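Local coordinates for argonaute protein (PDB 5I4A) that uses short guide RNAs with a 5'-hydroxyl end to bind complementary target DNA or RNA and cleave it, and may defend the cell against mobile genetic elements, at residues A[367-370]-A[371-375]; A[408-412]-A[413-417]; A[603-606]-A[607-610]. All coordinates share one frame; numbering follows the deposited sequence.

Contact 1 of 3, residues A[367-370]-A[371-375]; sequences NQIE and DNVMA
I369 and V373 touch across a short connecting loop of the Mid domain, a local apolar contact between side chains four residues apart. The loop leads from helix 364-367 into strand 374-379 of the parallel Mid-domain sheet. The two side chains meet at about a right angle. CG2 of I369 lies 3.7 Å from CG2 of V373, and the CB of V373 is nearly as near. The I369 methyl reaches this place because CG2 stands anti to its backbone N, with CG1 turned back beside that N (chi1 -77°). V373 CG2 also lies 3.6 Å from the carbonyl O of E370, so one methyl branch packs against both a side chain and the backbone of the bend. The outer part of the loop is polar and exposed. D371 adopts a positive phi of 62°, which turns the chain there. A water bridges the bend: it donates to OE1 of E370 at 3.1 Å and accepts from the backbone N of D371 at 3.0 Å. The E370 side chain is bent at chi2, and its carboxylate comes back to this water. OD1 of D371 is 5.1 Å from OE1 of E370; the two like charges are near but not in contact. D371 OD2 has its own counter-charge in a salt bridge with K297. The carbonyl O of I369 is held by N396, and the side-chain amide of N372 binds E428. Inward, I369 rests on I299 of strand 295-302 and on L397, while V373 packs on K297 and L341 and pairs through its backbone with I398 of strand 398-403.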
loop_
_atom_site.group_PDB
_atom_site.type_symbol
_atom_site.label_atom_id
_atom_site.label_comp_id
_atom_site.label_asym_id
_atom_site.label_seq_id
_atom_site.Cartn_x
_atom_site.Cartn_y
_atom_site.Cartn_z
ATOM N N ASN A 367 34.670 5.201 -16.412
ATOM C CA ASN A 367 35.027 3.946 -15.757
ATOM C C ASN A 367 35.900 4.182 -14.529
ATOM O O ASN A 367 35.781 3.460 -13.531
ATOM C CB ASN A 367 35.726 3.021 -16.751
ATOM C CG ASN A 367 36.188 1.726 -16.118
ATOM O OD1 ASN A 367 35.432 0.757 -16.036
ATOM N ND2 ASN A 367 37.437 1.701 -15.668
ATOM N N GLN A 368 36.781 5.183 -14.575
ATOM C CA GLN A 368 37.667 5.449 -13.446
ATOM C C GLN A 368 36.987 6.217 -12.322
ATOM O O GLN A 368 37.619 6.441 -11.284
ATOM C CB GLN A 368 38.921 6.211 -13.903
ATOM C CG GLN A 368 38.679 7.557 -14.586
ATOM C CD GLN A 368 38.422 8.699 -13.622
ATOM O OE1 GLN A 368 39.303 9.098 -12.862
ATOM N NE2 GLN A 368 37.207 9.239 -13.656
ATOM N N ILE A 369 35.729 6.627 -12.497
ATOM C CA ILE A 369 35.035 7.353 -11.440
ATOM C C ILE A 369 34.880 6.444 -10.232
ATOM O O ILE A 369 34.331 5.339 -10.329
ATOM C CB ILE A 369 33.679 7.869 -11.928
ATOM C CG1 ILE A 369 33.867 9.113 -12.800
ATOM C CG2 ILE A 369 32.767 8.171 -10.741
ATOM C CD1 ILE A 369 32.590 9.614 -13.439
ATOM N N GLU A 370 35.367 6.904 -9.090
ATOM C CA GLU A 370 35.234 6.199 -7.828
ATOM C C GLU A 370 34.410 7.053 -6.868
ATOM O O GLU A 370 33.986 8.163 -7.198
ATOM C CB GLU A 370 36.609 5.875 -7.241
ATOM C CG GLU A 370 37.628 5.371 -8.253
ATOM C CD GLU A 370 38.092 3.962 -7.953
ATOM O OE1 GLU A 370 37.350 3.229 -7.266
ATOM O OE2 GLU A 370 39.198 3.587 -8.398
ATOM N N ASP A 371 34.182 6.510 -5.671
ATOM C CA ASP A 371 33.458 7.196 -4.604
ATOM C C ASP A 371 32.023 7.518 -5.009
ATOM O O ASP A 371 31.498 6.955 -5.975
ATOM C CB ASP A 371 34.186 8.477 -4.193
ATOM C CG ASP A 371 35.685 8.292 -4.113
ATOM O OD1 ASP A 371 36.139 7.129 -4.144
ATOM O OD2 ASP A 371 36.410 9.303 -4.024
ATOM N N ASN A 372 31.384 8.424 -4.268
ATOM C CA ASN A 372 29.991 8.794 -4.500
ATOM C C ASN A 372 29.949 9.936 -5.506
ATOM O O ASN A 372 30.382 11.053 -5.205
ATOM C CB ASN A 372 29.317 9.201 -3.194
ATOM C CG ASN A 372 29.550 8.198 -2.083
ATOM O OD1 ASN A 372 29.315 7.004 -2.251
ATOM N ND2 ASN A 372 30.032 8.682 -0.940
ATOM N N VAL A 373 29.427 9.663 -6.699
ATOM C CA VAL A 373 29.278 10.677 -7.736
ATOM C C VAL A 373 27.866 10.573 -8.289
ATOM O O VAL A 373 27.450 9.502 -8.750
ATOM C CB VAL A 373 30.318 10.523 -8.860
ATOM C CG1 VAL A 373 30.025 11.506 -9.992
ATOM C CG2 VAL A 373 31.719 10.751 -8.315
ATOM N N MET A 374 27.135 11.680 -8.236
ATOM C CA MET A 374 25.771 11.726 -8.737
ATOM C C MET A 374 25.767 11.878 -10.252
ATOM O O MET A 374 26.523 12.673 -10.814
ATOM C CB MET A 374 25.015 12.891 -8.104
ATOM C CG MET A 374 25.052 12.893 -6.590
ATOM S SD MET A 374 24.181 11.472 -5.918
ATOM C CE MET A 374 24.764 11.502 -4.234
ATOM N N ALA A 375 24.906 11.117 -10.911
ATOM C CA ALA A 375 24.677 11.266 -12.341
ATOM C C ALA A 375 23.368 12.030 -12.509
ATOM O O ALA A 375 22.281 11.464 -12.380
ATOM C CB ALA A 375 24.642 9.914 -13.039
HETATM O O HOH W 1 35.080 3.679 -5.262
#

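Contact 2 of 3, residues A[408-412]-A[413-417]; sequences EDIKP and FIIKS. With nucleotides of chain B.
The carbonyl O of K411 accepts from two backbone donors, I414 N and I415 N, in the first turn of helix 412-424. K411 is the N-cap residue of this Mid-domain helix, which follows helix 404-409 after a sharp break at I410, where phi is positive. I415 N lies 3.2 Å from K411 O, in the carbonyl plane. I414 N is closer to K411 O, 2.9 Å, but stands 46° above that plane. The next helical bond, K416 N to P412 O, is 2.8 Å and nearly straight. One residue further along, S417 N and S417 OG reach F413 O from opposite faces of its plane; the OG bond is 2.7 Å.

Around these bonds the packing is apolar. I410 CG2 meets CD1 of I415, and I410 and I415 both continue onto L318 of helix 312-320. With F413 CG between the backbone N and the carbonyl carbon (chi1 74°), the ring lies beside the K411 chain, CB of K411 near CE1. I414 CG1 lies over one face of this ring, 3.5 Å above its plane and offset toward the rim. The helix also meets nucleotide A2 of chain B, the guide RNA. I414 CG1 and CG2 touch its base. N1 of A2 approaches the F413 ring at its edge, 3.6 Å from CE2, and N3 of A2 lies 3.2 Å from CB of S417.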
loop_
_atom_site.group_PDB
_atom_site.type_symbol
_atom_site.label_atom_id
_atom_site.label_comp_id
_atom_site.label_asym_id
_atom_site.label_seq_id
_atom_site.Cartn_x
_atom_site.Cartn_y
_atom_site.Cartn_z
ATOM N N GLU A 408 13.855 23.430 -16.264
ATOM C CA GLU A 408 13.578 24.626 -17.051
ATOM C C GLU A 408 12.957 25.728 -16.199
ATOM O O GLU A 408 13.281 26.909 -16.373
ATOM C CB GLU A 408 12.666 24.281 -18.228
ATOM C CG GLU A 408 13.383 23.681 -19.428
ATOM C CD GLU A 408 12.412 23.158 -20.470
ATOM O OE1 GLU A 408 11.226 22.966 -20.133
ATOM O OE2 GLU A 408 12.833 22.944 -21.627
ATOM N N ASP A 409 12.068 25.370 -15.269
ATOM C CA ASP A 409 11.316 26.369 -14.516
ATOM C C ASP A 409 11.916 26.694 -13.155
ATOM O O ASP A 409 11.647 27.778 -12.626
ATOM C CB ASP A 409 9.860 25.916 -14.342
ATOM C CG ASP A 409 9.005 26.215 -15.563
ATOM O OD1 ASP A 409 8.941 25.361 -16.473
ATOM O OD2 ASP A 409 8.401 27.308 -15.616
ATOM N N ILE A 410 12.706 25.788 -12.580
ATOM C CA ILE A 410 13.499 26.059 -11.383
ATOM C C ILE A 410 12.615 26.530 -10.234
ATOM O O ILE A 410 12.662 27.700 -9.835
ATOM C CB ILE A 410 14.610 27.087 -11.682
ATOM C CG1 ILE A 410 15.337 26.731 -12.978
ATOM C CG2 ILE A 410 15.629 27.148 -10.550
ATOM C CD1 ILE A 410 16.531 27.623 -13.268
ATOM N N LYS A 411 11.800 25.630 -9.695
ATOM C CA LYS A 411 11.095 25.915 -8.451
ATOM C C LYS A 411 12.014 25.573 -7.285
ATOM O O LYS A 411 12.477 24.430 -7.191
ATOM C CB LYS A 411 9.796 25.126 -8.365
ATOM C CG LYS A 411 8.843 25.396 -9.519
ATOM C CD LYS A 411 7.544 24.624 -9.373
ATOM C CE LYS A 411 6.636 24.855 -10.570
ATOM N NZ LYS A 411 5.381 24.062 -10.480
ATOM N N PRO A 412 12.319 26.525 -6.398
ATOM C CA PRO A 412 13.349 26.275 -5.373
ATOM C C PRO A 412 13.114 25.035 -4.523
ATOM O O PRO A 412 14.075 24.308 -4.249
ATOM C CB PRO A 412 13.319 27.560 -4.527
ATOM C CG PRO A 412 12.093 28.323 -4.971
ATOM C CD PRO A 412 11.848 27.917 -6.381
ATOM N N PHE A 413 11.875 24.763 -4.102
ATOM C CA PHE A 413 11.646 23.598 -3.253
ATOM C C PHE A 413 11.977 22.303 -3.982
ATOM O O PHE A 413 12.351 21.310 -3.347
ATOM C CB PHE A 413 10.203 23.581 -2.735
ATOM C CG PHE A 413 9.175 23.197 -3.768
ATOM C CD1 PHE A 413 8.654 24.145 -4.633
ATOM C CD2 PHE A 413 8.708 21.893 -3.853
ATOM C CE1 PHE A 413 7.704 23.799 -5.576
ATOM C CE2 PHE A 413 7.756 21.540 -4.794
ATOM C CZ PHE A 413 7.254 22.496 -5.657
ATOM N N ILE A 414 11.873 22.299 -5.312
ATOM C CA ILE A 414 12.233 21.113 -6.081
ATOM C C ILE A 414 13.748 20.933 -6.110
ATOM O O ILE A 414 14.262 19.831 -5.881
ATOM C CB ILE A 414 11.640 21.194 -7.497
ATOM C CG1 ILE A 414 10.114 21.092 -7.437
ATOM C CG2 ILE A 414 12.219 20.104 -8.388
ATOM C CD1 ILE A 414 9.435 21.207 -8.778
ATOM N N ILE A 415 14.487 22.011 -6.388
ATOM C CA ILE A 415 15.946 21.917 -6.391
ATOM C C ILE A 415 16.460 21.592 -4.994
ATOM O O ILE A 415 17.389 20.789 -4.834
ATOM C CB ILE A 415 16.581 23.211 -6.939
ATOM C CG1 ILE A 415 16.325 23.345 -8.438
ATOM C CG2 ILE A 415 18.083 23.227 -6.689
ATOM C CD1 ILE A 415 15.113 24.149 -8.781
ATOM N N LYS A 416 15.866 22.206 -3.965
ATOM C CA LYS A 416 16.222 21.872 -2.588
ATOM C C LYS A 416 16.003 20.389 -2.315
ATOM O O LYS A 416 16.871 19.712 -1.751
ATOM C CB LYS A 416 15.404 22.725 -1.612
ATOM C CG LYS A 416 15.770 24.202 -1.608
ATOM C CD LYS A 416 14.792 25.033 -0.780
ATOM C CE LYS A 416 15.007 24.845 0.715
ATOM N NZ LYS A 416 14.273 25.867 1.520
ATOM N N SER A 417 14.841 19.870 -2.719
ATOM C CA SER A 417 14.535 18.455 -2.530
ATOM C C SER A 417 15.521 17.565 -3.273
ATOM O O SER A 417 15.961 16.533 -2.752
ATOM C CB SER A 417 13.115 18.177 -3.010
ATOM O OG SER A 417 12.169 18.827 -2.181
ATOM P P A B 2 11.542 14.326 -11.390
ATOM O OP1 A B 2 10.064 14.281 -11.304
ATOM O OP2 A B 2 12.205 15.418 -12.144
ATOM O "O5'" A B 2 12.085 14.348 -9.893
ATOM C "C5'" A B 2 13.475 14.291 -9.604
ATOM C "C4'" A B 2 13.727 14.598 -8.153
ATOM O "O4'" A B 2 13.441 16.001 -7.909
ATOM C "C3'" A B 2 12.833 13.857 -7.172
ATOM O "O3'" A B 2 13.298 12.553 -6.868
ATOM C "C2'" A B 2 12.792 14.798 -5.977
ATOM O "O2'" A B 2 13.985 14.704 -5.213
ATOM C "C1'" A B 2 12.771 16.153 -6.677
ATOM N N9 A B 2 11.394 16.592 -6.968
ATOM C C8 A B 2 10.761 16.609 -8.184
ATOM N N7 A B 2 9.527 17.054 -8.138
ATOM C C5 A B 2 9.338 17.346 -6.792
ATOM C C6 A B 2 8.239 17.854 -6.077
ATOM N N6 A B 2 7.069 18.171 -6.643
ATOM N N1 A B 2 8.382 18.022 -4.744
ATOM C C2 A B 2 9.551 17.706 -4.177
ATOM N N3 A B 2 10.652 17.221 -4.748
ATOM C C4 A B 2 10.478 17.065 -6.066
#

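Contact 3 of 3, residues A[603-606]-A[607-610]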
loop_
_atom_site.group_PDB
_atom_site.type_symbol
_atom_site.label_atom_id
_atom_site.label_comp_id
_atom_site.label_asym_id
_atom_site.label_seq_id
_atom_site.Cartn_x
_atom_site.Cartn_y
_atom_site.Cartn_z
ATOM N N TYR A 603 5.799 3.375 14.802
ATOM C CA TYR A 603 5.391 4.658 14.239
ATOM C C TYR A 603 6.598 5.537 13.935
ATOM O O TYR A 603 6.657 6.175 12.877
ATOM C CB TYR A 603 4.434 5.374 15.191
ATOM C CG TYR A 603 3.941 6.696 14.651
ATOM C CD1 TYR A 603 2.930 6.743 13.700
ATOM C CD2 TYR A 603 4.489 7.894 15.083
ATOM C CE1 TYR A 603 2.477 7.945 13.198
ATOM C CE2 TYR A 603 4.042 9.104 14.586
ATOM C CZ TYR A 603 3.035 9.123 13.646
ATOM O OH TYR A 603 2.580 10.319 13.145
ATOM N N LEU A 604 7.565 5.589 14.853
ATOM C CA LEU A 604 8.774 6.368 14.603
ATOM C C LEU A 604 9.521 5.854 13.382
ATOM O O LEU A 604 10.182 6.634 12.688
ATOM C CB LEU A 604 9.687 6.343 15.831
ATOM C CG LEU A 604 9.199 7.040 17.105
ATOM C CD1 LEU A 604 10.018 6.597 18.301
ATOM C CD2 LEU A 604 9.251 8.555 16.956
ATOM N N LEU A 605 9.414 4.555 13.093
ATOM C CA LEU A 605 10.057 4.005 11.903
ATOM C C LEU A 605 9.527 4.632 10.620
ATOM O O LEU A 605 10.223 4.624 9.597
ATOM C CB LEU A 605 9.875 2.489 11.854
ATOM C CG LEU A 605 10.794 1.679 12.772
ATOM C CD1 LEU A 605 10.486 0.198 12.650
ATOM C CD2 LEU A 605 12.249 1.965 12.433
ATOM N N THR A 606 8.304 5.165 10.639
ATOM C CA THR A 606 7.788 5.856 9.462
ATOM C C THR A 606 8.489 7.187 9.208
ATOM O O THR A 606 8.261 7.800 8.160
ATOM C CB THR A 606 6.280 6.096 9.595
ATOM O OG1 THR A 606 6.043 7.206 10.471
ATOM C CG2 THR A 606 5.584 4.857 10.152
ATOM N N ARG A 607 9.335 7.643 10.134
ATOM C CA ARG A 607 10.004 8.928 10.010
ATOM C C ARG A 607 11.520 8.848 10.102
ATOM O O ARG A 607 12.176 9.892 10.034
ATOM C CB ARG A 607 9.504 9.901 11.089
ATOM C CG ARG A 607 8.007 10.146 11.081
ATOM C CD ARG A 607 7.575 10.999 9.894
ATOM N NE ARG A 607 6.218 11.500 10.080
ATOM C CZ ARG A 607 5.922 12.622 10.728
ATOM N NH1 ARG A 607 6.893 13.367 11.242
ATOM N NH2 ARG A 607 4.657 13.000 10.861
ATOM N N VAL A 608 12.102 7.655 10.266
ATOM C CA VAL A 608 13.554 7.549 10.370
ATOM C C VAL A 608 14.255 7.884 9.065
ATOM O O VAL A 608 15.487 7.978 9.038
ATOM C CB VAL A 608 13.983 6.142 10.837
ATOM C CG1 VAL A 608 13.431 5.855 12.217
ATOM C CG2 VAL A 608 13.533 5.091 9.840
ATOM N N ALA A 609 13.501 8.061 7.984
ATOM C CA ALA A 609 14.047 8.550 6.729
ATOM C C ALA A 609 12.961 9.330 6.006
ATOM O O ALA A 609 11.766 9.140 6.249
ATOM C CB ALA A 609 14.569 7.408 5.848
ATOM N N HIS A 610 13.396 10.221 5.123
ATOM C CA HIS A 610 12.514 10.976 4.247
ATOM C C HIS A 610 13.032 10.875 2.821
ATOM O O HIS A 610 14.243 10.913 2.591
ATOM C CB HIS A 610 12.429 12.460 4.656
ATOM C CG HIS A 610 11.445 12.737 5.752
ATOM N ND1 HIS A 610 10.211 13.305 5.519
ATOM C CD2 HIS A 610 11.517 12.531 7.088
ATOM C CE1 HIS A 610 9.563 13.434 6.663
ATOM N NE2 HIS A 610 10.332 12.970 7.631
HETATM O O HOH W 2 2.868 10.658 10.417
HETATM O O HOH W 3 9.077 9.867 6.446
HETATM O O HOH W 4 4.833 9.084 9.074
#
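T606 OG1 lies between its own backbone N and carbonyl carbon (chi1 78°), which turns the hydroxyl back toward the helix and also brings it alongside R607. R607 bends at chi2 (-72°), and its chain crosses T606, with CG 3.6 Å from T606 OG1. This is the C-terminal end of helix 595-605 in the PIWI domain, which has an RNase H fold. T606 OG1 donates to Y603 O at 2.7 Å. T606 N binds the same oxygen, so two donors grip it. One residue further, R607 N donates to L604 O at 2.9 Å, with the donor well above the carbonyl plane.

The side chains of Y603 and R607 lie side by side and point the same way; ring and guanidinium planes are 50° apart. They meet through water: one molecule binds both Y603 OH and R607 NH2. A second water donates to T606 OG1 and accepts from R607 NE, in the guanidinium plane at its edge. These bridges and a direct bond from NH1 to Y271 fix the guanidinium, and K574, a like charge, lies close to R607 NH2.

On the apolar side, V608 runs beside L605, CD2 of the leucine 4.1 Å from CG1 of the valine. V608 CG2 also packs on the L605 carbonyl. V608 touches L434 and Y621, while the Y603 ring meets Y571 edge-to-face. A third water joins the turn to the segment after it. It donates to T606 O and A609 O, each at 2.8 Å. The same water oxygen sits over the centre of the H610 ring, 3.5 Å above its plane.

How the contacts relate
The three contacts follow one another along the chain and do not touch. Contacts 1 and 2 belong to the Mid domain, their centres 24 Å apart and nearest atoms about 10 Å apart. Contact 3 lies in the PIWI domain. Its nearest atoms are about 8 Å from contact 2 and about 13 Å from contact 1. Contact 2 touches the guide RNA directly, whereas contact 1 approaches it only to about 9 Å and contact 3 to about 7 Å. Contact 3 is nearest to an annotated site: the T606 side chain is about 11 Å from that of N627, an inferred manganese ligand. Contacts 1 and 2 lie away from the annotated catalytic residues.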